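Local atomic coordinates of putative hydantoin racemase (Klebsiella pneumoniae subsp. pneumoniae, PDB entry 3QVL), a protein that is an allantoin racemase of the HyuE family, probably also able to interconvert the D and L forms of 5-monosubstituted hydantoins. Residues A[5-9]-A[58-64]; A[90-94]-A[218-222]; A[109-115]-A[173-179]; A[143-147]-A[158-162]. All coordinates share one frame. Residue numbers count along the deposited sequence, not the author numbering.

Contact 1: residues A[5-9]-A[58-64]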
loop_
_atom_site.group_PDB
_atom_site.type_symbol
_atom_site.label_atom_id
_atom_site.label_comp_id
_atom_site.label_asym_id
_atom_site.label_seq_id
_atom_site.Cartn_x
_atom_site.Cartn_y
_atom_site.Cartn_z
ATOM N N GLN A 5 -35.235 -2.817 -5.594
ATOM C CA GLN A 5 -35.537 -2.292 -4.271
ATOM C C GLN A 5 -34.442 -1.321 -3.847
ATOM O O GLN A 5 -33.299 -1.721 -3.617
ATOM C CB GLN A 5 -35.664 -3.435 -3.260
ATOM C CG GLN A 5 -36.191 -3.007 -1.896
ATOM C CD GLN A 5 -36.009 -4.072 -0.830
ATOM O OE1 GLN A 5 -34.980 -4.746 -0.773
ATOM N NE2 GLN A 5 -37.010 -4.222 0.028
ATOM N N VAL A 6 -34.793 -0.041 -3.761
ATOM C CA VAL A 6 -33.848 0.981 -3.323
ATOM C C VAL A 6 -34.098 1.287 -1.847
ATOM O O VAL A 6 -35.105 1.904 -1.487
ATOM C CB VAL A 6 -33.931 2.263 -4.190
ATOM C CG1 VAL A 6 -32.855 3.255 -3.781
ATOM C CG2 VAL A 6 -33.781 1.919 -5.671
ATOM N N ILE A 7 -33.175 0.836 -1.003
ATOM C CA ILE A 7 -33.333 0.925 0.445
ATOM C C ILE A 7 -32.606 2.133 1.024
ATOM O O ILE A 7 -31.379 2.214 0.968
ATOM C CB ILE A 7 -32.817 -0.353 1.161
ATOM C CG1 ILE A 7 -33.421 -1.615 0.536
ATOM C CG2 ILE A 7 -33.106 -0.284 2.669
ATOM C CD1 ILE A 7 -32.686 -2.891 0.894
ATOM N N ASN A 8 -33.377 3.068 1.573
ATOM C CA ASN A 8 -32.824 4.101 2.435
ATOM C C ASN A 8 -32.598 3.476 3.810
ATOM O O ASN A 8 -33.559 3.085 4.469
ATOM C CB ASN A 8 -33.776 5.300 2.531
ATOM C CG ASN A 8 -33.270 6.385 3.474
ATOM O OD1 ASN A 8 -32.090 6.422 3.831
ATOM N ND2 ASN A 8 -34.168 7.277 3.879
ATOM N N PRO A 9 -31.325 3.352 4.237
ATOM C CA PRO A 9 -30.994 2.700 5.505
ATOM C C PRO A 9 -31.431 3.476 6.748
ATOM O O PRO A 9 -31.533 2.887 7.825
ATOM C CB PRO A 9 -29.466 2.586 5.448
ATOM C CG PRO A 9 -29.154 2.620 3.993
ATOM C CD PRO A 9 -30.109 3.636 3.460
ATOM N N VAL A 58 -31.387 -2.431 6.997
ATOM C CA VAL A 58 -31.162 -2.835 5.606
ATOM C C VAL A 58 -31.535 -4.307 5.412
ATOM O O VAL A 58 -32.259 -4.647 4.475
ATOM C CB VAL A 58 -29.692 -2.580 5.162
ATOM C CG1 VAL A 58 -29.379 -3.289 3.847
ATOM C CG2 VAL A 58 -29.422 -1.090 5.032
ATOM N N LEU A 59 -31.055 -5.161 6.318
ATOM C CA LEU A 59 -31.305 -6.604 6.255
ATOM C C LEU A 59 -32.789 -6.956 6.334
ATOM O O LEU A 59 -33.247 -7.885 5.663
ATOM C CB LEU A 59 -30.522 -7.342 7.346
ATOM C CG LEU A 59 -28.994 -7.376 7.222
ATOM C CD1 LEU A 59 -28.376 -8.023 8.451
ATOM C CD2 LEU A 59 -28.551 -8.100 5.953
ATOM N N GLU A 60 -33.526 -6.213 7.158
ATOM C CA GLU A 60 -34.976 -6.369 7.266
ATOM C C GLU A 60 -35.657 -6.107 5.923
ATOM O O GLU A 60 -36.576 -6.831 5.534
ATOM C CB GLU A 60 -35.539 -5.438 8.343
ATOM N N GLN A 61 -35.190 -5.079 5.214
ATOM C CA GLN A 61 -35.726 -4.744 3.895
ATOM C C GLN A 61 -35.238 -5.689 2.794
ATOM O O GLN A 61 -35.985 -5.988 1.862
ATOM C CB GLN A 61 -35.437 -3.283 3.532
ATOM C CG GLN A 61 -36.232 -2.256 4.348
ATOM C CD GLN A 61 -37.739 -2.494 4.323
ATOM O OE1 GLN A 61 -38.390 -2.509 5.368
ATOM N NE2 GLN A 61 -38.295 -2.688 3.131
ATOM N N ILE A 62 -33.991 -6.150 2.908
ATOM C CA ILE A 62 -33.442 -7.165 1.999
ATOM C C ILE A 62 -34.304 -8.428 2.044
ATOM O O ILE A 62 -34.657 -8.988 1.002
ATOM C CB ILE A 62 -31.961 -7.513 2.340
ATOM C CG1 ILE A 62 -31.029 -6.324 2.057
ATOM C CG2 ILE A 62 -31.496 -8.773 1.599
ATOM C CD1 ILE A 62 -30.780 -6.022 0.582
ATOM N N ARG A 63 -34.644 -8.855 3.260
ATOM C CA ARG A 63 -35.531 -9.994 3.482
ATOM C C ARG A 63 -36.874 -9.790 2.778
ATOM O O ARG A 63 -37.353 -10.687 2.082
ATOM C CB ARG A 63 -35.727 -10.224 4.987
ATOM C CG ARG A 63 -36.550 -11.456 5.362
ATOM C CD ARG A 63 -38.026 -11.124 5.552
ATOM N NE ARG A 63 -38.241 -10.186 6.652
ATOM C CZ ARG A 63 -39.252 -9.325 6.725
ATOM N NH1 ARG A 63 -39.354 -8.515 7.770
ATOM N NH2 ARG A 63 -40.158 -9.263 5.756
ATOM N N ALA A 64 -37.463 -8.608 2.960
ATOM C CA ALA A 64 -38.731 -8.253 2.320
ATOM C C ALA A 64 -38.618 -8.252 0.795
ATOM O O ALA A 64 -39.506 -8.756 0.103
ATOM C CB ALA A 64 -39.222 -6.900 2.824
#

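Contact 2: residues A[90-94]-A[218-222]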
loop_
_atom_site.group_PDB
_atom_site.type_symbol
_atom_site.label_atom_id
_atom_site.label_comp_id
_atom_site.label_asym_id
_atom_site.label_seq_id
_atom_site.Cartn_x
_atom_site.Cartn_y
_atom_site.Cartn_z
ATOM N N ALA A 90 -29.377 -11.671 0.211
ATOM C CA ALA A 90 -30.077 -11.492 -1.062
ATOM C C ALA A 90 -29.587 -12.446 -2.148
ATOM O O ALA A 90 -28.436 -12.888 -2.129
ATOM C CB ALA A 90 -29.961 -10.051 -1.536
ATOM N N GLN A 91 -30.477 -12.760 -3.087
ATOM C CA GLN A 91 -30.117 -13.528 -4.275
ATOM C C GLN A 91 -29.656 -12.583 -5.383
ATOM O O GLN A 91 -28.601 -12.791 -5.985
ATOM C CB GLN A 91 -31.291 -14.390 -4.751
ATOM C CG GLN A 91 -30.994 -15.194 -6.016
ATOM C CD GLN A 91 -31.984 -16.318 -6.263
ATOM O OE1 GLN A 91 -33.155 -16.232 -5.887
ATOM N NE2 GLN A 91 -31.515 -17.382 -6.905
ATOM N N GLY A 92 -30.454 -11.549 -5.643
ATOM C CA GLY A 92 -30.094 -10.510 -6.602
ATOM C C GLY A 92 -28.950 -9.657 -6.083
ATOM O O GLY A 92 -28.703 -9.624 -4.873
ATOM N N PRO A 93 -28.239 -8.962 -6.991
ATOM C CA PRO A 93 -27.100 -8.135 -6.594
ATOM C C PRO A 93 -27.492 -6.978 -5.673
ATOM O O PRO A 93 -28.601 -6.447 -5.776
ATOM C CB PRO A 93 -26.575 -7.594 -7.928
ATOM C CG PRO A 93 -27.730 -7.686 -8.862
ATOM C CD PRO A 93 -28.466 -8.917 -8.447
ATOM N N VAL A 94 -26.580 -6.619 -4.772
ATOM C CA VAL A 94 -26.769 -5.492 -3.862
ATOM C C VAL A 94 -25.634 -4.495 -4.078
ATOM O O VAL A 94 -24.459 -4.845 -3.940
ATOM C CB VAL A 94 -26.802 -5.933 -2.377
ATOM C CG1 VAL A 94 -27.146 -4.755 -1.477
ATOM C CG2 VAL A 94 -27.800 -7.065 -2.162
ATOM N N GLY A 218 -26.931 -11.000 -16.783
ATOM C CA GLY A 218 -27.254 -12.294 -16.189
ATOM C C GLY A 218 -26.312 -12.628 -15.048
ATOM O O GLY A 218 -25.951 -13.790 -14.850
ATOM N N LEU A 219 -25.910 -11.599 -14.306
ATOM C CA LEU A 219 -24.986 -11.757 -13.189
ATOM C C LEU A 219 -25.637 -11.383 -11.865
ATOM O O LEU A 219 -26.357 -10.384 -11.768
ATOM C CB LEU A 219 -23.719 -10.920 -13.405
ATOM C CG LEU A 219 -22.784 -11.269 -14.569
ATOM C CD1 LEU A 219 -21.773 -10.153 -14.785
ATOM C CD2 LEU A 219 -22.071 -12.603 -14.349
ATOM N N ALA A 220 -25.378 -12.202 -10.853
ATOM C CA ALA A 220 -25.849 -11.956 -9.496
ATOM C C ALA A 220 -24.738 -12.304 -8.511
ATOM O O ALA A 220 -23.692 -12.822 -8.908
ATOM C CB ALA A 220 -27.102 -12.775 -9.211
ATOM N N THR A 221 -24.968 -12.013 -7.232
ATOM C CA THR A 221 -23.998 -12.295 -6.176
ATOM C C THR A 221 -23.572 -13.762 -6.186
ATOM O O THR A 221 -24.412 -14.663 -6.267
ATOM C CB THR A 221 -24.567 -11.929 -4.787
ATOM O OG1 THR A 221 -25.029 -10.574 -4.804
ATOM C CG2 THR A 221 -23.508 -12.080 -3.698
ATOM N N SER A 222 -22.261 -13.986 -6.123
ATOM C CA SER A 222 -21.710 -15.331 -6.034
ATOM C C SER A 222 -22.117 -15.984 -4.721
ATOM O O SER A 222 -21.925 -15.409 -3.647
ATOM C CB SER A 222 -20.185 -15.298 -6.133
ATOM O OG SER A 222 -19.648 -16.608 -6.060
HETATM O O HOH W 1 -27.066 -14.940 -6.182
HETATM O O HOH W 2 -26.940 -10.449 -3.048
HETATM O O HOH W 3 -24.078 -8.030 -5.104
#

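Contact 3: residues A[109-115]-A[173-179]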
loop_
_atom_site.group_PDB
_atom_site.type_symbol
_atom_site.label_atom_id
_atom_site.label_comp_id
_atom_site.label_asym_id
_atom_site.label_seq_id
_atom_site.Cartn_x
_atom_site.Cartn_y
_atom_site.Cartn_z
ATOM N N ALA A 109 -13.023 10.375 -14.739
ATOM C CA ALA A 109 -11.962 11.255 -14.250
ATOM C C ALA A 109 -10.801 10.448 -13.677
ATOM O O ALA A 109 -10.979 9.299 -13.265
ATOM C CB ALA A 109 -12.507 12.218 -13.199
ATOM N N THR A 110 -9.614 11.052 -13.656
ATOM C CA THR A 110 -8.443 10.413 -13.055
ATOM C C THR A 110 -8.581 10.380 -11.535
ATOM O O THR A 110 -8.315 9.355 -10.903
ATOM C CB THR A 110 -7.128 11.125 -13.436
ATOM O OG1 THR A 110 -7.210 12.512 -13.085
ATOM C CG2 THR A 110 -6.855 10.989 -14.929
ATOM N N ARG A 111 -8.996 11.507 -10.961
ATOM C CA ARG A 111 -9.214 11.615 -9.521
ATOM C C ARG A 111 -10.493 12.385 -9.208
ATOM O O ARG A 111 -10.915 13.247 -9.982
ATOM C CB ARG A 111 -8.016 12.277 -8.831
ATOM C CG ARG A 111 -6.706 11.497 -8.939
ATOM C CD ARG A 111 -5.665 12.003 -7.955
ATOM N NE ARG A 111 -5.374 13.423 -8.140
ATOM C CZ ARG A 111 -4.695 14.173 -7.277
ATOM N NH1 ARG A 111 -4.485 15.455 -7.539
ATOM N NH2 ARG A 111 -4.226 13.647 -6.151
ATOM N N PHE A 112 -11.101 12.063 -8.069
ATOM C CA PHE A 112 -12.337 12.713 -7.637
ATOM C C PHE A 112 -12.229 13.280 -6.225
ATOM O O PHE A 112 -11.372 12.868 -5.440
ATOM C CB PHE A 112 -13.525 11.742 -7.732
ATOM C CG PHE A 112 -13.398 10.524 -6.849
ATOM C CD1 PHE A 112 -13.843 10.551 -5.528
ATOM C CD2 PHE A 112 -12.845 9.347 -7.342
ATOM C CE1 PHE A 112 -13.730 9.427 -4.712
ATOM C CE2 PHE A 112 -12.728 8.217 -6.535
ATOM C CZ PHE A 112 -13.172 8.257 -5.217
ATOM N N SER A 113 -13.107 14.230 -5.914
ATOM C CA SER A 113 -13.243 14.750 -4.560
ATOM C C SER A 113 -14.607 14.375 -3.995
ATOM O O SER A 113 -15.607 14.380 -4.715
ATOM C CB SER A 113 -13.066 16.268 -4.543
ATOM O OG SER A 113 -11.751 16.628 -4.925
ATOM N N ILE A 114 -14.638 14.042 -2.707
ATOM C CA ILE A 114 -15.887 13.710 -2.022
ATOM C C ILE A 114 -16.391 14.913 -1.228
ATOM O O ILE A 114 -15.622 15.572 -0.525
ATOM C CB ILE A 114 -15.729 12.471 -1.093
ATOM C CG1 ILE A 114 -15.411 11.218 -1.920
ATOM C CG2 ILE A 114 -16.992 12.247 -0.247
ATOM C CD1 ILE A 114 -14.953 10.019 -1.100
ATOM N N VAL A 115 -17.684 15.204 -1.367
ATOM C CA VAL A 115 -18.340 16.237 -0.572
ATOM C C VAL A 115 -19.492 15.601 0.208
ATOM O O VAL A 115 -20.527 15.254 -0.367
ATOM C CB VAL A 115 -18.850 17.418 -1.442
ATOM C CG1 VAL A 115 -19.553 18.466 -0.578
ATOM C CG2 VAL A 115 -17.702 18.056 -2.220
ATOM N N ASP A 173 -8.321 21.014 -5.296
ATOM C CA ASP A 173 -7.971 19.609 -5.043
ATOM C C ASP A 173 -7.127 18.924 -6.116
ATOM O O ASP A 173 -6.406 17.969 -5.820
ATOM C CB ASP A 173 -9.232 18.778 -4.785
ATOM C CG ASP A 173 -10.013 19.249 -3.569
ATOM O OD1 ASP A 173 -9.542 20.154 -2.847
ATOM O OD2 ASP A 173 -11.108 18.701 -3.336
ATOM N N GLY A 174 -7.224 19.402 -7.354
ATOM C CA GLY A 174 -6.582 18.736 -8.484
ATOM C C GLY A 174 -7.359 17.501 -8.906
ATOM O O GLY A 174 -6.772 16.482 -9.278
ATOM N N SER A 175 -8.684 17.601 -8.834
ATOM C CA SER A 175 -9.582 16.519 -9.235
ATOM C C SER A 175 -10.439 16.939 -10.428
ATOM O O SER A 175 -10.594 18.132 -10.702
ATOM C CB SER A 175 -10.468 16.095 -8.059
ATOM O OG SER A 175 -11.213 17.191 -7.560
ATOM N N GLY A 176 -10.990 15.953 -11.132
ATOM C CA GLY A 176 -11.798 16.204 -12.323
ATOM C C GLY A 176 -13.284 15.950 -12.143
ATOM O O GLY A 176 -14.088 16.317 -13.001
ATOM N N ALA A 177 -13.651 15.322 -11.029
ATOM C CA ALA A 177 -15.048 14.994 -10.749
ATOM C C ALA A 177 -15.385 15.120 -9.267
ATOM O O ALA A 177 -14.497 15.109 -8.412
ATOM C CB ALA A 177 -15.377 13.592 -11.252
ATOM N N ILE A 178 -16.677 15.244 -8.978
ATOM C CA ILE A 178 -17.170 15.294 -7.606
ATOM C C ILE A 178 -18.047 14.079 -7.317
ATOM O O ILE A 178 -18.930 13.735 -8.106
ATOM C CB ILE A 178 -17.971 16.599 -7.324
ATOM C CG1 ILE A 178 -17.108 17.851 -7.559
ATOM C CG2 ILE A 178 -18.581 16.584 -5.913
ATOM C CD1 ILE A 178 -15.890 17.995 -6.642
ATOM N N VAL A 179 -17.783 13.430 -6.188
ATOM C CA VAL A 179 -18.656 12.384 -5.675
ATOM C C VAL A 179 -19.466 12.967 -4.520
ATOM O O VAL A 179 -18.901 13.403 -3.513
ATOM C CB VAL A 179 -17.856 11.134 -5.224
ATOM C CG1 VAL A 179 -18.714 10.208 -4.367
ATOM C CG2 VAL A 179 -17.320 10.385 -6.433
HETATM O O HOH W 4 -8.185 14.658 -11.755
HETATM O O HOH W 5 -5.072 14.784 -10.726
#

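Contact 4: residues A[143-147]-A[158-162]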
loop_
_atom_site.group_PDB
_atom_site.type_symbol
_atom_site.label_atom_id
_atom_site.label_comp_id
_atom_site.label_asym_id
_atom_site.label_seq_id
_atom_site.Cartn_x
_atom_site.Cartn_y
_atom_site.Cartn_z
ATOM N N ALA A 143 -16.390 17.948 4.098
ATOM C CA ALA A 143 -17.713 17.985 4.709
ATOM C C ALA A 143 -18.206 19.427 4.771
ATOM O O ALA A 143 -17.416 20.346 5.000
ATOM C CB ALA A 143 -17.676 17.371 6.095
ATOM N N ILE A 144 -19.507 19.621 4.563
ATOM C CA ILE A 144 -20.102 20.963 4.598
ATOM C C ILE A 144 -20.422 21.431 6.021
ATOM O O ILE A 144 -20.851 22.571 6.225
ATOM C CB ILE A 144 -21.358 21.083 3.683
ATOM C CG1 ILE A 144 -22.459 20.104 4.117
ATOM C CG2 ILE A 144 -20.971 20.894 2.213
ATOM C CD1 ILE A 144 -23.841 20.437 3.575
ATOM N N ASP A 145 -20.202 20.539 6.990
ATOM C CA ASP A 145 -20.361 20.823 8.424
ATOM C C ASP A 145 -21.799 21.159 8.842
ATOM O O ASP A 145 -22.047 22.142 9.547
ATOM C CB ASP A 145 -19.376 21.905 8.891
ATOM N N LEU A 146 -22.738 20.330 8.396
ATOM C CA LEU A 146 -24.131 20.421 8.822
ATOM C C LEU A 146 -24.655 19.026 9.155
ATOM O O LEU A 146 -24.108 18.034 8.667
ATOM C CB LEU A 146 -24.997 21.064 7.731
ATOM C CG LEU A 146 -24.880 22.569 7.466
ATOM C CD1 LEU A 146 -25.769 22.956 6.297
ATOM C CD2 LEU A 146 -25.238 23.396 8.699
ATOM N N PRO A 147 -25.706 18.938 9.998
ATOM C CA PRO A 147 -26.356 17.646 10.215
ATOM C C PRO A 147 -26.886 17.081 8.901
ATOM O O PRO A 147 -27.255 17.842 8.006
ATOM C CB PRO A 147 -27.520 17.991 11.147
ATOM C CG PRO A 147 -27.081 19.217 11.859
ATOM C CD PRO A 147 -26.281 19.992 10.856
ATOM N N ALA A 158 -27.889 23.863 3.014
ATOM C CA ALA A 158 -27.032 22.707 2.755
ATOM C C ALA A 158 -26.711 22.576 1.268
ATOM O O ALA A 158 -25.566 22.322 0.898
ATOM C CB ALA A 158 -27.678 21.432 3.280
ATOM N N GLN A 159 -27.729 22.772 0.431
ATOM C CA GLN A 159 -27.590 22.707 -1.024
ATOM C C GLN A 159 -26.623 23.764 -1.561
ATOM O O GLN A 159 -25.821 23.481 -2.453
ATOM C CB GLN A 159 -28.959 22.847 -1.702
ATOM C CG GLN A 159 -29.845 21.598 -1.627
ATOM C CD GLN A 159 -30.487 21.372 -0.261
ATOM O OE1 GLN A 159 -30.479 22.251 0.605
ATOM N NE2 GLN A 159 -31.054 20.187 -0.068
ATOM N N GLU A 160 -26.703 24.976 -1.011
ATOM C CA GLU A 160 -25.796 26.061 -1.388
ATOM C C GLU A 160 -24.368 25.787 -0.916
ATOM O O GLU A 160 -23.408 26.072 -1.636
ATOM C CB GLU A 160 -26.304 27.411 -0.856
ATOM C CG GLU A 160 -25.427 28.628 -1.200
ATOM C CD GLU A 160 -25.197 28.820 -2.698
ATOM O OE1 GLU A 160 -26.113 28.540 -3.502
ATOM O OE2 GLU A 160 -24.091 29.265 -3.072
ATOM N N LYS A 161 -24.241 25.223 0.285
ATOM C CA LYS A 161 -22.939 24.843 0.837
ATOM C C LYS A 161 -22.259 23.741 0.025
ATOM O O LYS A 161 -21.037 23.754 -0.134
ATOM C CB LYS A 161 -23.073 24.422 2.301
ATOM C CG LYS A 161 -22.977 25.574 3.286
ATOM C CD LYS A 161 -23.184 25.095 4.711
ATOM C CE LYS A 161 -22.491 26.003 5.714
ATOM N NZ LYS A 161 -21.019 25.759 5.753
ATOM N N VAL A 162 -23.051 22.797 -0.482
ATOM C CA VAL A 162 -22.544 21.739 -1.362
ATOM C C VAL A 162 -21.984 22.351 -2.648
ATOM O O VAL A 162 -20.860 22.041 -3.051
ATOM C CB VAL A 162 -23.636 20.678 -1.685
ATOM C CG1 VAL A 162 -23.179 19.730 -2.793
ATOM C CG2 VAL A 162 -24.000 19.887 -0.439
#

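Contact 1: residues A[5-9]-A[58-64]
Strand 2-7 of a four-stranded parallel sheet packs here against helix 48-68, a helix-on-sheet layer of this alpha/beta racemase of the Asp/Glu/hydantoin racemase family. The strand portion 5-7 and the helix portion 58-64 run almost antiparallel, at 169°, with their axes 9.6 Å apart at closest, and side chains of both fill the space between them. Most of the contact is apolar. Ile7 points at the helix, and its CD1 lies 3.7 Å from Ile62 CD1, 3.8 Å from Gln61 CB and 4.0 Å from Val58 O, which places the end of the side chain over one helical turn. Just past the end of the strand, in the loop that follows it, Pro9 CB meets Val58 CG2 at 3.7 Å, where the backbones come closest, with the CA atoms of Pro9 and Val58 5.5 Å apart. Pro9 also touches Ile45 and Ser77, which line the ligand pocket, so the packing continues to the edge of that site. The polar part is confined to Gln5, whose extended side chain reaches the helix backbone. Its OE1 is taken by His73 ND1 on the adjacent strand 72-75, which leaves the amide nitrogen facing the helix. Gln5 NE2 donates a hydrogen bond of 2.7 Å to Gln61 O, with an angle of 152° at the hydrogen.

Contact 2: residues A[90-94]-A[218-222]
This is a partly buried, largely water-mediated contact between two loops: residues 90-94 lead from helix 83-89 into the next strand, and residues 218-222 follow helix 203-216. No direct hydrogen bond links them, and their touching parts run nearly perpendicular, at 88°. Pro93 lies against Ala220, CD to CB at 4.2 Å, while Gln91 O approaches Ala220 CB at 3.6 Å. Gly218 leaves the preceding helix through a Schellman motif, its positive phi turning the chain toward Pro93 and strand 94-96, outermost in its parallel sheet within this chain. Three waters carry the polar part. Water 1 donates to Gln91 O at 2.6 Å and to Thr221 O at 2.7 Å. Thr221 OG1 bonds both water 2, at 2.6 Å, and water 3, at 2.7 Å; water 2 donates to Gly92 O at 2.7 Å, and water 3 accepts from Val94 N at 2.9 Å. Just beyond, Ser222 OG hydrogen-bonds to Gly176 O of a third subunit.

Contact 3: residues A[109-115]-A[173-179]
Strands 112-116 and 177-180 pair in parallel, and their main-chain hydrogen bonds alternate along the seam. Ser113 N donates to Ala177 O (3.0 Å), Val179 N to Ser113 O (2.8 Å) and Val115 N to Val179 O (3.1 Å); Gly176 N donates to Arg111 O (2.9 Å). A hydroxyl relay lies beside this ladder: Ser175 OG donates to Ser113 OG (2.7 Å), which in turn donates to Asp173 OD2 (2.7 Å). The same carboxylate oxygen is bonded by His142 NE2. Gly174 O, at the turn leaving helix 157-172, receives Arg111 NH1 (3.1 Å) and water 5 (2.8 Å), whose oxygen accepts from Arg111 NE (2.9 Å). Water 4 donates to Thr110 OG1 (2.7 Å), and that hydroxyl also bonds Asp226 of a third subunit. Apolar contacts include Phe112 CD1 with Val179 CG2 at 3.6 Å and Val115 CG2 with Ile178 CG2 at 4.1 Å. The two strands are the central pair of a four-stranded parallel sheet, flanked by 138-143 and 200-201; Phe112 and Val179 pack on helix 97-108, whereas Ser113 and Ile178 face helix 157-172.

Contact 4: residues A[143-147]-A[158-162]
In this beta-alpha connection of the parallel sheet, the loop leaving strand 138-143 folds back against the first turns of helix 157-172. Ala143 ends the strand, and Ile144 then points its side chain toward the helix. Ile144 CD1 lies 3.7 Å from Ala158 O, 4.0 Å from Ala158 CB and 4.1 Å from Val162 CG2, so it rests on residues one helical turn apart. Its CB also lies 4.0 Å from Lys161 CB, and on the sheet side Ile144 packs on Val115 of strand 112-116. The backbone of Ile144 is hydrogen-bonded to Thr116 of that strand, and Ile144 O accepts the single hydrogen bond across the two segments, from Lys161 NZ at 3.2 Å. Asp145 has positive phi and psi (64°/48°), a left-handed backbone conformation that bends the chain between two inward-pointing side chains. Leu146 comes next, again directed at the helix. Its backbone hydrogen bond with Thr117, like Thr116 a residue of the ligand pocket, holds the loop to the extension of the neighbouring strand. The aliphatic part of the lysine joins the apolar packing here: Leu146 CD1 sits 3.9 Å from Ala158 CB and 3.7 Å from Lys161 CD.

The contacts divide between two four-stranded parallel sheets, each with its own helices, and the bound ligand, [(4R)-2,5-dioxoimidazolidin-4-yl]acetic acid, lies between these halves. Contacts 1 and 2 belong to one half and touch, with Ile62 CG2 3.7 Å from Ala90 CB. Contacts 3 and 4 belong to the other and meet where Val115 CG1 lies 4.0 Å from Ile144 CG2. Contacts 1 and 3 lie on opposite sides of the chain's centre, about 30 Å between centres. The ligand is approached from both halves: the side chains of Pro9, Ile144 and Ile114 lie about 6, 8 and 9 Å from it. Contacts 2 and 3, about 30 Å between centres, both touch a third subunit.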